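Cell division protein FtsX (Streptococcus pneumoniae serotype 2, PDB 6HEE) is part of the ABC transporter FtsEX, which acts in cell division and is probably needed for normal growth and cell shape. Local coordinates at residues N8-V13 / N94-V99; K53-S58 / D87-E92; S58-Q63 / D81-Y86. All coordinates share one frame; numbering follows the deposited sequence.

In the fold
All three contacts are partly buried. Contact 2 (53-58 with 87-92) is the most central, its centre about 6 Å from the centre of the chain. It pairs strands 52-58 and 88-93 through backbone hydrogen bonds. Contact 1 (8-13 with 94-99) follows along the same sheet, since strand 11-16 is the other neighbour of strand 88-93. Its centre lies about 16 Å out, with Asn9 and Pro96 exposed, and it relies on valine, proline and backbone packing. Contact 3 (58-63 with 81-86), about 10 Å out, lies on the opposite side of the chain's centre from contact 1. Strand 52-58 runs into its helix 60-71 through the shared Ser58. Side-chain amides, a detergent and a second subunit give it a more polar, mixed chemistry.

Contact 1: residues N8-V13 / N94-V99; sequences NNVRVV and NAPNDV
Val10 and Pro96 mark the closest approach of the two backbones, with Val10 CA 4.8 Å from Pro96 CA, just after the 3-10 segment 8-9. Val99 carries much of the contact and uses both methyls. Its chi1 of 162° splays them to different partners. CG1 goes to Val12, 4.0 Å from Val12 CG2, and the two valines point in opposite directions where these methyls meet. Val99 CG2 sits 3.5 Å from Asn9 O and also touches Val10 CA. Val10 reaches across with CG2, which packs 3.7 Å from Ala95 C. Backbone bonds of Val12 with Val91, and of Val10 just before the strand with Ala93, tie strand 11-16 to strand 88-93 in the four-stranded antiparallel sheet of the FtsX extracellular domain. The contact thus joins the start of strand 11-16 to the turn between strand 88-93 and helix 99-107. At the exposed margin the Asn9 amide runs alongside the Pro96 ring, with Asn9 ND2 3.2 Å from Pro96 CG. Pro96 CA also makes a C-H...O contact of 3.4 Å to Asn9 O. The turn 95-98 is closed by the bond from Asp98 N to Ala95 O (3.1 Å).

Contact 2: residues K53-S58 / D87-E92; sequences KSVTFS and DAYIVE
Thr56 and Ile90 form a hydrogen-bonded antiparallel pair, with Ile90 N 2.8 Å from Thr56 O and Thr56 N donating back to Ile90 O. Ser58 and Ala88 pair in the same way, and the bond from Ser58 N to Ala88 O is almost straight (179°). At the other end, Lys53 N reaches Glu92 O at 2.6 Å while Glu92 N donates to Ser54 O. One water adds a polar bridge. It donates to Ile90 O and bonds Ser54 OG at 2.8 Å and Thr56 OG1. Two side chains have polar partners beyond the strands: Tyr89 OH bonds Asp22, and Asp87 OD1 accepts from Lys60 N. Apolar contacts fill the face that bears Val55, Phe57, Tyr89 and Val91. Val55 CG1 lies 3.6 Å from Tyr89 CD1, and Leu46 of helix 41-47 packs on Val55 and Val91. Among the aromatics, Phe57 turns an edge to the face of Tyr89 in an offset edge-to-face pair, planes at 63°. With chi1 at -174° the Phe57 ring extends along the neighbouring strand, bringing CZ to 3.7 Å from Asp87 CG. Lys53 and Ser54 both face Glu92, a classic beta bulge in the strand that is outermost within the chain, in an antiparallel sheet with ferredoxin-like strand order.

Contact 3: residues S58-Q63 / D81-Y86; sequences SSKEEQ and DANPLY. With UMQ (undecyl-maltoside), chain C.
Lys60, Asn83 and Leu85 form the tightly packed part. The Lys60 chain runs antiparallel to the Asn83 side chain, its methylenes against the amide and the Leu85 carbonyl. Asn83 CG is anti to the backbone N (chi1 -173°), which turns the amide to the helix start. Its ND2 gives a weak bond to Lys60 O (3.1 Å) and a straighter one (167°) to O6' of the undecyl-maltoside. Its OD1 accepts from Leu85 N at 2.8 Å, in the carbonyl plane, an Asx turn that fixes the rotation of the amide. Nearby, Gln63 NE2 makes weak bonds to Tyr86 O (2.9 Å) and Ser58 O, while Leu85 CD1 packs on Gln63 CB. At the margin the segments part and other partners take over. Lys60 NZ points away from the loop to a salt bridge with Glu61 OE2 (2.7 Å). The detergent donates from O2' to Asp81 O at 2.6 Å, and its undecyl chain lies by Pro84. Pro84 also packs on Pro84 of the second subunit. Away from the loop, exposed Glu62 accepts from Ser59 N at OE2 (3.0 Å), and Glu62 N donates to Ser59 OG (3.2 Å). Ser59 at the N-cap and Glu62 thus form the capping box that starts helix 60-71.

Contact 1: residues N8-V13 / N94-V99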
loop_
_atom_site.group_PDB
_atom_site.type_symbol
_atom_site.label_atom_id
_atom_site.label_comp_id
_atom_site.label_asym_id
_atom_site.label_seq_id
_atom_site.Cartn_x
_atom_site.Cartn_y
_atom_site.Cartn_z
ATOM N N ASN A 8 -7.822 -5.349 -23.009
ATOM C CA ASN A 8 -8.401 -5.635 -21.701
ATOM C C ASN A 8 -9.020 -7.031 -21.650
ATOM O O ASN A 8 -8.818 -7.770 -20.674
ATOM C CB ASN A 8 -9.435 -4.566 -21.330
ATOM C CG ASN A 8 -9.749 -4.556 -19.828
ATOM O OD1 ASN A 8 -9.012 -3.965 -19.019
ATOM N ND2 ASN A 8 -10.845 -5.211 -19.451
ATOM N N ASN A 9 -9.743 -7.431 -22.705
ATOM C CA ASN A 9 -10.435 -8.721 -22.671
ATOM C C ASN A 9 -9.490 -9.913 -22.616
ATOM O O ASN A 9 -9.960 -11.054 -22.539
ATOM C CB ASN A 9 -11.379 -8.860 -23.877
ATOM C CG ASN A 9 -10.645 -9.050 -25.202
ATOM O OD1 ASN A 9 -9.433 -8.823 -25.313
ATOM N ND2 ASN A 9 -11.396 -9.437 -26.229
ATOM N N VAL A 10 -8.180 -9.698 -22.618
ATOM C CA VAL A 10 -7.248 -10.816 -22.643
ATOM C C VAL A 10 -6.217 -10.709 -21.509
ATOM O O VAL A 10 -5.235 -11.461 -21.460
ATOM C CB VAL A 10 -6.621 -10.886 -24.049
ATOM C CG1 VAL A 10 -5.416 -9.974 -24.197
ATOM C CG2 VAL A 10 -6.352 -12.304 -24.445
ATOM N N ARG A 11 -6.437 -9.807 -20.560
ATOM C CA ARG A 11 -5.427 -9.557 -19.543
ATOM C C ARG A 11 -5.830 -10.113 -18.178
ATOM O O ARG A 11 -7.003 -10.076 -17.775
ATOM C CB ARG A 11 -5.103 -8.068 -19.432
ATOM C CG ARG A 11 -5.843 -7.284 -18.390
ATOM C CD ARG A 11 -4.978 -6.136 -17.848
ATOM N NE ARG A 11 -5.801 -5.148 -17.148
ATOM C CZ ARG A 11 -6.579 -5.411 -16.098
ATOM N NH1 ARG A 11 -6.655 -6.649 -15.608
ATOM N NH2 ARG A 11 -7.303 -4.436 -15.553
ATOM N N VAL A 12 -4.838 -10.668 -17.497
ATOM C CA VAL A 12 -4.961 -11.178 -16.139
ATOM C C VAL A 12 -3.840 -10.543 -15.326
ATOM O O VAL A 12 -2.675 -10.583 -15.743
ATOM C CB VAL A 12 -4.857 -12.717 -16.111
ATOM C CG1 VAL A 12 -5.083 -13.279 -14.691
ATOM C CG2 VAL A 12 -5.814 -13.340 -17.115
ATOM N N VAL A 13 -4.185 -9.931 -14.191
ATOM C CA VAL A 13 -3.190 -9.366 -13.283
ATOM C C VAL A 13 -2.970 -10.322 -12.117
ATOM O O VAL A 13 -3.921 -10.724 -11.429
ATOM C CB VAL A 13 -3.600 -7.971 -12.792
ATOM C CG1 VAL A 13 -2.408 -7.291 -12.113
ATOM C CG2 VAL A 13 -4.083 -7.124 -13.978
ATOM N N ASN A 94 -3.945 -16.157 -24.431
ATOM C CA ASN A 94 -3.982 -16.366 -25.880
ATOM C C ASN A 94 -5.287 -15.871 -26.496
ATOM O O ASN A 94 -5.299 -15.407 -27.641
ATOM C CB ASN A 94 -3.789 -17.844 -26.201
ATOM C CG ASN A 94 -2.350 -18.254 -26.160
ATOM O OD1 ASN A 94 -1.457 -17.404 -26.215
ATOM N ND2 ASN A 94 -2.099 -19.562 -26.064
ATOM N N ALA A 95 -6.386 -15.955 -25.757
ATOM C CA ALA A 95 -7.708 -15.621 -26.270
ATOM C C ALA A 95 -8.588 -15.240 -25.095
ATOM O O ALA A 95 -8.345 -15.685 -23.969
ATOM C CB ALA A 95 -8.325 -16.804 -27.031
ATOM N N PRO A 96 -9.628 -14.443 -25.326
ATOM C CA PRO A 96 -10.481 -14.022 -24.201
ATOM C C PRO A 96 -11.131 -15.168 -23.428
ATOM O O PRO A 96 -11.369 -15.008 -22.224
ATOM C CB PRO A 96 -11.525 -13.130 -24.882
ATOM C CG PRO A 96 -10.820 -12.629 -26.132
ATOM C CD PRO A 96 -9.985 -13.767 -26.587
ATOM N N ASN A 97 -11.424 -16.312 -24.062
ATOM C CA ASN A 97 -12.080 -17.415 -23.355
ATOM C C ASN A 97 -11.156 -18.161 -22.408
ATOM O O ASN A 97 -11.638 -19.003 -21.647
ATOM C CB ASN A 97 -12.666 -18.425 -24.342
ATOM C CG ASN A 97 -13.897 -17.907 -25.009
ATOM O OD1 ASN A 97 -14.474 -16.918 -24.559
ATOM N ND2 ASN A 97 -14.302 -18.546 -26.106
ATOM N N ASP A 98 -9.854 -17.906 -22.476
ATOM C CA ASP A 98 -8.870 -18.518 -21.598
ATOM C C ASP A 98 -8.711 -17.769 -20.279
ATOM O O ASP A 98 -8.105 -18.305 -19.342
ATOM C CB ASP A 98 -7.511 -18.557 -22.291
ATOM C CG ASP A 98 -7.490 -19.438 -23.531
ATOM O OD1 ASP A 98 -8.112 -20.518 -23.531
ATOM O OD2 ASP A 98 -6.811 -19.048 -24.506
ATOM N N VAL A 99 -9.227 -16.543 -20.198
ATOM C CA VAL A 99 -8.956 -15.673 -19.058
ATOM C C VAL A 99 -9.415 -16.319 -17.746
ATOM O O VAL A 99 -8.656 -16.390 -16.768
ATOM C CB VAL A 99 -9.617 -14.305 -19.287
ATOM C CG1 VAL A 99 -9.741 -13.527 -17.982
ATOM C CG2 VAL A 99 -8.833 -13.513 -20.358
#

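Contact 2: residues K53-S58 / D87-E92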
loop_
_atom_site.group_PDB
_atom_site.type_symbol
_atom_site.label_atom_id
_atom_site.label_comp_id
_atom_site.label_asym_id
_atom_site.label_seq_id
_atom_site.Cartn_x
_atom_site.Cartn_y
_atom_site.Cartn_z
ATOM N N LYS A 53 0.140 -16.097 -23.313
ATOM C CA LYS A 53 0.950 -15.574 -24.401
ATOM C C LYS A 53 2.234 -14.903 -23.900
ATOM O O LYS A 53 3.326 -15.226 -24.375
ATOM C CB LYS A 53 0.109 -14.608 -25.252
ATOM C CG LYS A 53 0.924 -13.849 -26.286
ATOM C CD LYS A 53 0.155 -13.559 -27.575
ATOM C CE LYS A 53 -0.297 -14.847 -28.268
ATOM N NZ LYS A 53 0.845 -15.740 -28.657
ATOM N N SER A 54 2.127 -13.971 -22.951
ATOM C CA SER A 54 3.290 -13.309 -22.369
ATOM C C SER A 54 3.005 -12.976 -20.911
ATOM O O SER A 54 1.850 -12.944 -20.469
ATOM C CB SER A 54 3.665 -12.033 -23.118
ATOM O OG SER A 54 2.707 -11.020 -22.896
ATOM N N VAL A 55 4.084 -12.741 -20.164
ATOM C CA VAL A 55 4.026 -12.471 -18.727
ATOM C C VAL A 55 5.017 -11.349 -18.444
ATOM O O VAL A 55 6.229 -11.561 -18.526
ATOM C CB VAL A 55 4.366 -13.709 -17.885
ATOM C CG1 VAL A 55 4.226 -13.400 -16.354
ATOM C CG2 VAL A 55 3.473 -14.853 -18.274
ATOM N N THR A 56 4.513 -10.162 -18.117
ATOM C CA THR A 56 5.351 -8.980 -17.952
ATOM C C THR A 56 5.315 -8.474 -16.505
ATOM O O THR A 56 4.237 -8.211 -15.947
ATOM C CB THR A 56 4.886 -7.891 -18.936
ATOM O OG1 THR A 56 4.706 -8.485 -20.236
ATOM C CG2 THR A 56 5.911 -6.742 -19.033
ATOM N N PHE A 57 6.494 -8.319 -15.909
ATOM C CA PHE A 57 6.603 -7.804 -14.542
ATOM C C PHE A 57 6.250 -6.320 -14.484
ATOM O O PHE A 57 6.800 -5.514 -15.239
ATOM C CB PHE A 57 8.030 -7.991 -14.023
ATOM C CG PHE A 57 8.213 -7.618 -12.556
ATOM C CD1 PHE A 57 7.697 -8.425 -11.548
ATOM C CD2 PHE A 57 8.938 -6.482 -12.193
ATOM C CE1 PHE A 57 7.876 -8.102 -10.180
ATOM C CE2 PHE A 57 9.142 -6.154 -10.827
ATOM C CZ PHE A 57 8.605 -6.964 -9.825
ATOM N N SER A 58 5.392 -5.950 -13.532
ATOM C CA SER A 58 5.078 -4.552 -13.243
ATOM C C SER A 58 5.397 -4.255 -11.777
ATOM O O SER A 58 4.699 -4.738 -10.885
ATOM C CB SER A 58 3.607 -4.260 -13.541
ATOM O OG SER A 58 3.273 -2.961 -13.105
ATOM N N ASP A 87 3.753 -5.691 -6.266
ATOM C CA ASP A 87 4.427 -6.140 -7.485
ATOM C C ASP A 87 3.455 -7.098 -8.170
ATOM O O ASP A 87 2.740 -7.858 -7.514
ATOM C CB ASP A 87 5.755 -6.872 -7.287
ATOM C CG ASP A 87 6.844 -6.016 -6.697
ATOM O OD1 ASP A 87 6.870 -4.768 -6.851
ATOM O OD2 ASP A 87 7.716 -6.640 -6.092
ATOM N N ALA A 88 3.448 -7.090 -9.503
ATOM C CA ALA A 88 2.511 -7.956 -10.209
ATOM C C ALA A 88 3.117 -8.444 -11.509
ATOM O O ALA A 88 4.132 -7.928 -11.978
ATOM C CB ALA A 88 1.183 -7.250 -10.497
ATOM N N TYR A 89 2.486 -9.472 -12.067
ATOM C CA TYR A 89 2.683 -9.884 -13.448
ATOM C C TYR A 89 1.408 -9.569 -14.235
ATOM O O TYR A 89 0.308 -9.958 -13.828
ATOM C CB TYR A 89 3.020 -11.368 -13.548
ATOM C CG TYR A 89 4.405 -11.715 -13.053
ATOM C CD1 TYR A 89 5.524 -11.300 -13.744
ATOM C CD2 TYR A 89 4.593 -12.457 -11.873
ATOM C CE1 TYR A 89 6.804 -11.584 -13.281
ATOM C CE2 TYR A 89 5.853 -12.748 -11.419
ATOM C CZ TYR A 89 6.955 -12.304 -12.125
ATOM O OH TYR A 89 8.217 -12.607 -11.690
ATOM N N ILE A 90 1.554 -8.824 -15.331
ATOM C CA ILE A 90 0.456 -8.591 -16.267
ATOM C C ILE A 90 0.496 -9.764 -17.234
ATOM O O ILE A 90 1.460 -9.912 -17.989
ATOM C CB ILE A 90 0.599 -7.260 -17.027
ATOM C CG1 ILE A 90 0.866 -6.080 -16.092
ATOM C CG2 ILE A 90 -0.642 -6.998 -17.956
ATOM C CD1 ILE A 90 0.045 -6.122 -14.810
ATOM N N VAL A 91 -0.512 -10.624 -17.185
ATOM C CA VAL A 91 -0.546 -11.823 -18.014
ATOM C C VAL A 91 -1.441 -11.573 -19.228
ATOM O O VAL A 91 -2.543 -11.016 -19.100
ATOM C CB VAL A 91 -1.022 -13.038 -17.205
ATOM C CG1 VAL A 91 -1.025 -14.280 -18.066
ATOM C CG2 VAL A 91 -0.100 -13.256 -16.007
ATOM N N GLU A 92 -0.955 -11.958 -20.410
ATOM C CA GLU A 92 -1.725 -11.872 -21.648
ATOM C C GLU A 92 -2.160 -13.281 -22.030
ATOM O O GLU A 92 -1.319 -14.141 -22.328
ATOM C CB GLU A 92 -0.921 -11.223 -22.770
ATOM C CG GLU A 92 -1.580 -11.370 -24.159
ATOM C CD GLU A 92 -1.019 -10.399 -25.187
ATOM O OE1 GLU A 92 0.217 -10.403 -25.398
ATOM O OE2 GLU A 92 -1.812 -9.636 -25.789
HETATM O O HOH W 1 2.377 -9.334 -20.639
#

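Contact 3: residues S58-Q63 / D81-Y86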
loop_
_atom_site.group_PDB
_atom_site.type_symbol
_atom_site.label_atom_id
_atom_site.label_comp_id
_atom_site.label_asym_id
_atom_site.label_seq_id
_atom_site.Cartn_x
_atom_site.Cartn_y
_atom_site.Cartn_z
ATOM N N SER A 58 5.392 -5.950 -13.532
ATOM C CA SER A 58 5.078 -4.552 -13.243
ATOM C C SER A 58 5.397 -4.255 -11.777
ATOM O O SER A 58 4.699 -4.738 -10.885
ATOM C CB SER A 58 3.607 -4.260 -13.541
ATOM O OG SER A 58 3.273 -2.961 -13.105
ATOM N N SER A 59 6.406 -3.419 -11.522
ATOM C CA SER A 59 6.812 -3.168 -10.138
ATOM C C SER A 59 5.894 -2.154 -9.467
ATOM O O SER A 59 5.235 -1.323 -10.116
ATOM C CB SER A 59 8.263 -2.666 -10.059
ATOM O OG SER A 59 8.384 -1.330 -10.521
ATOM N N LYS A 60 5.862 -2.226 -8.138
ATOM C CA LYS A 60 5.074 -1.267 -7.376
ATOM C C LYS A 60 5.611 0.155 -7.550
ATOM O O LYS A 60 4.828 1.115 -7.565
ATOM C CB LYS A 60 5.031 -1.680 -5.907
ATOM C CG LYS A 60 6.404 -1.804 -5.244
ATOM C CD LYS A 60 6.326 -2.567 -3.925
ATOM C CE LYS A 60 7.446 -2.150 -2.981
ATOM N NZ LYS A 60 8.795 -2.404 -3.587
ATOM N N GLU A 61 6.926 0.308 -7.733
ATOM C CA GLU A 61 7.479 1.631 -8.025
ATOM C C GLU A 61 6.882 2.223 -9.296
ATOM O O GLU A 61 6.508 3.404 -9.323
ATOM C CB GLU A 61 9.006 1.568 -8.141
ATOM C CG GLU A 61 9.727 1.318 -6.798
ATOM C CD GLU A 61 9.664 -0.140 -6.357
ATOM O OE1 GLU A 61 9.471 -1.017 -7.239
ATOM O OE2 GLU A 61 9.791 -0.404 -5.130
ATOM N N GLU A 62 6.824 1.438 -10.381
ATOM C CA GLU A 62 6.303 2.007 -11.626
ATOM C C GLU A 62 4.786 2.167 -11.564
ATOM O O GLU A 62 4.238 3.088 -12.175
ATOM C CB GLU A 62 6.722 1.159 -12.840
ATOM C CG GLU A 62 6.299 -0.322 -12.773
ATOM C CD GLU A 62 6.759 -1.183 -13.983
ATOM O OE1 GLU A 62 6.100 -1.086 -15.070
ATOM O OE2 GLU A 62 7.750 -1.975 -13.818
ATOM N N GLN A 63 4.101 1.313 -10.797
ATOM C CA GLN A 63 2.662 1.474 -10.601
ATOM C C GLN A 63 2.338 2.775 -9.868
ATOM O O GLN A 63 1.388 3.481 -10.234
ATOM C CB GLN A 63 2.091 0.275 -9.841
ATOM C CG GLN A 63 1.950 -0.969 -10.691
ATOM C CD GLN A 63 1.485 -2.180 -9.901
ATOM O OE1 GLN A 63 0.411 -2.174 -9.316
ATOM N NE2 GLN A 63 2.284 -3.234 -9.907
ATOM N N ASP A 81 7.535 6.794 2.946
ATOM C CA ASP A 81 7.102 5.565 3.584
ATOM C C ASP A 81 7.104 4.427 2.575
ATOM O O ASP A 81 7.319 4.623 1.381
ATOM C CB ASP A 81 5.735 5.763 4.222
ATOM C CG ASP A 81 5.748 6.874 5.269
ATOM O OD1 ASP A 81 6.489 6.738 6.272
ATOM O OD2 ASP A 81 5.054 7.902 5.065
ATOM N N ALA A 82 6.925 3.215 3.083
ATOM C CA ALA A 82 7.004 2.033 2.240
ATOM C C ALA A 82 5.840 2.007 1.252
ATOM O O ALA A 82 4.717 2.394 1.580
ATOM C CB ALA A 82 6.995 0.768 3.112
ATOM N N ASN A 83 6.117 1.560 0.033
ATOM C CA ASN A 83 5.104 1.509 -1.012
ATOM C C ASN A 83 4.152 0.350 -0.733
ATOM O O ASN A 83 4.577 -0.807 -0.763
ATOM C CB ASN A 83 5.764 1.356 -2.383
ATOM C CG ASN A 83 4.772 1.454 -3.538
ATOM O OD1 ASN A 83 3.629 1.026 -3.418
ATOM N ND2 ASN A 83 5.210 2.015 -4.656
ATOM N N PRO A 84 2.874 0.607 -0.474
ATOM C CA PRO A 84 1.949 -0.491 -0.166
ATOM C C PRO A 84 1.354 -1.173 -1.395
ATOM O O PRO A 84 0.652 -2.181 -1.233
ATOM C CB PRO A 84 0.849 0.214 0.643
ATOM C CG PRO A 84 0.793 1.590 0.002
ATOM C CD PRO A 84 2.202 1.919 -0.487
ATOM N N LEU A 85 1.571 -0.656 -2.603
ATOM C CA LEU A 85 1.118 -1.399 -3.767
ATOM C C LEU A 85 1.806 -2.746 -3.956
ATOM O O LEU A 85 2.804 -3.071 -3.301
ATOM C CB LEU A 85 1.270 -0.568 -5.044
ATOM C CG LEU A 85 0.619 0.818 -4.976
ATOM C CD1 LEU A 85 0.910 1.673 -6.202
ATOM C CD2 LEU A 85 -0.879 0.631 -4.757
ATOM N N TYR A 86 1.281 -3.542 -4.847
ATOM C CA TYR A 86 1.915 -4.854 -4.997
ATOM C C TYR A 86 2.659 -4.967 -6.305
ATOM O O TYR A 86 2.283 -4.381 -7.255
ATOM C CB TYR A 86 0.842 -5.919 -5.097
ATOM C CG TYR A 86 0.190 -6.266 -3.801
ATOM C CD1 TYR A 86 0.512 -7.409 -3.130
ATOM C CD2 TYR A 86 -0.757 -5.451 -3.249
ATOM C CE1 TYR A 86 -0.082 -7.730 -1.936
ATOM C CE2 TYR A 86 -1.366 -5.753 -2.056
ATOM C CZ TYR A 86 -1.027 -6.901 -1.396
ATOM O OH TYR A 86 -1.613 -7.206 -0.218
HETATM C C2 UMQ C . 11.558 6.422 -4.686
HETATM C C4 UMQ C . 12.460 7.258 -6.827
HETATM C C5 UMQ C . 12.268 8.727 -6.310
HETATM C C6 UMQ C . 12.200 9.623 -7.444
HETATM O O2 UMQ C . 12.265 6.810 -3.420
HETATM O O4 UMQ C . 13.676 7.234 -7.559
HETATM C C1 UMQ C . 10.494 7.416 -5.096
HETATM C C3 UMQ C . 12.499 6.205 -5.757
HETATM O O1 UMQ C . 9.505 7.530 -4.109
HETATM O O3 UMQ C . 12.160 4.883 -6.390
HETATM O O5 UMQ C . 11.007 8.769 -5.461
HETATM O O6 UMQ C . 11.220 10.642 -7.265
HETATM C "C1'" UMQ C . 6.587 6.053 -2.263
HETATM C "C2'" UMQ C . 7.879 5.908 -1.452
HETATM C "C3'" UMQ C . 9.098 6.349 -2.192
HETATM C "C4'" UMQ C . 9.085 6.194 -3.659
HETATM C "C5'" UMQ C . 7.771 5.789 -4.375
HETATM C "C6'" UMQ C . 8.031 4.732 -5.407
HETATM O "O1'" UMQ C . 5.539 5.507 -1.573
HETATM O "O3'" UMQ C . 10.292 5.653 -1.709
HETATM O "O5'" UMQ C . 6.708 5.262 -3.492
HETATM O "O6'" UMQ C . 7.869 3.440 -4.791
HETATM O "O2'" UMQ C . 7.788 6.665 -0.215
HETATM C CA UMQ C . 4.282 6.109 -1.777
HETATM C CB UMQ C . 3.289 5.110 -2.464
HETATM C CC UMQ C . 1.841 5.545 -2.101
HETATM C CD UMQ C . 0.831 4.877 -3.147
HETATM C CF UMQ C . -0.613 5.529 -2.985
HETATM C CG UMQ C . -1.228 5.030 -1.646
HETATM C CH UMQ C . -2.022 3.712 -1.847
HETATM C CI UMQ C . -3.353 3.794 -1.024
HETATM C CJ UMQ C . -4.021 2.408 -0.863
HETATM C CK UMQ C . -5.253 2.532 0.083
HETATM C CL UMQ C . -5.238 1.432 1.112
#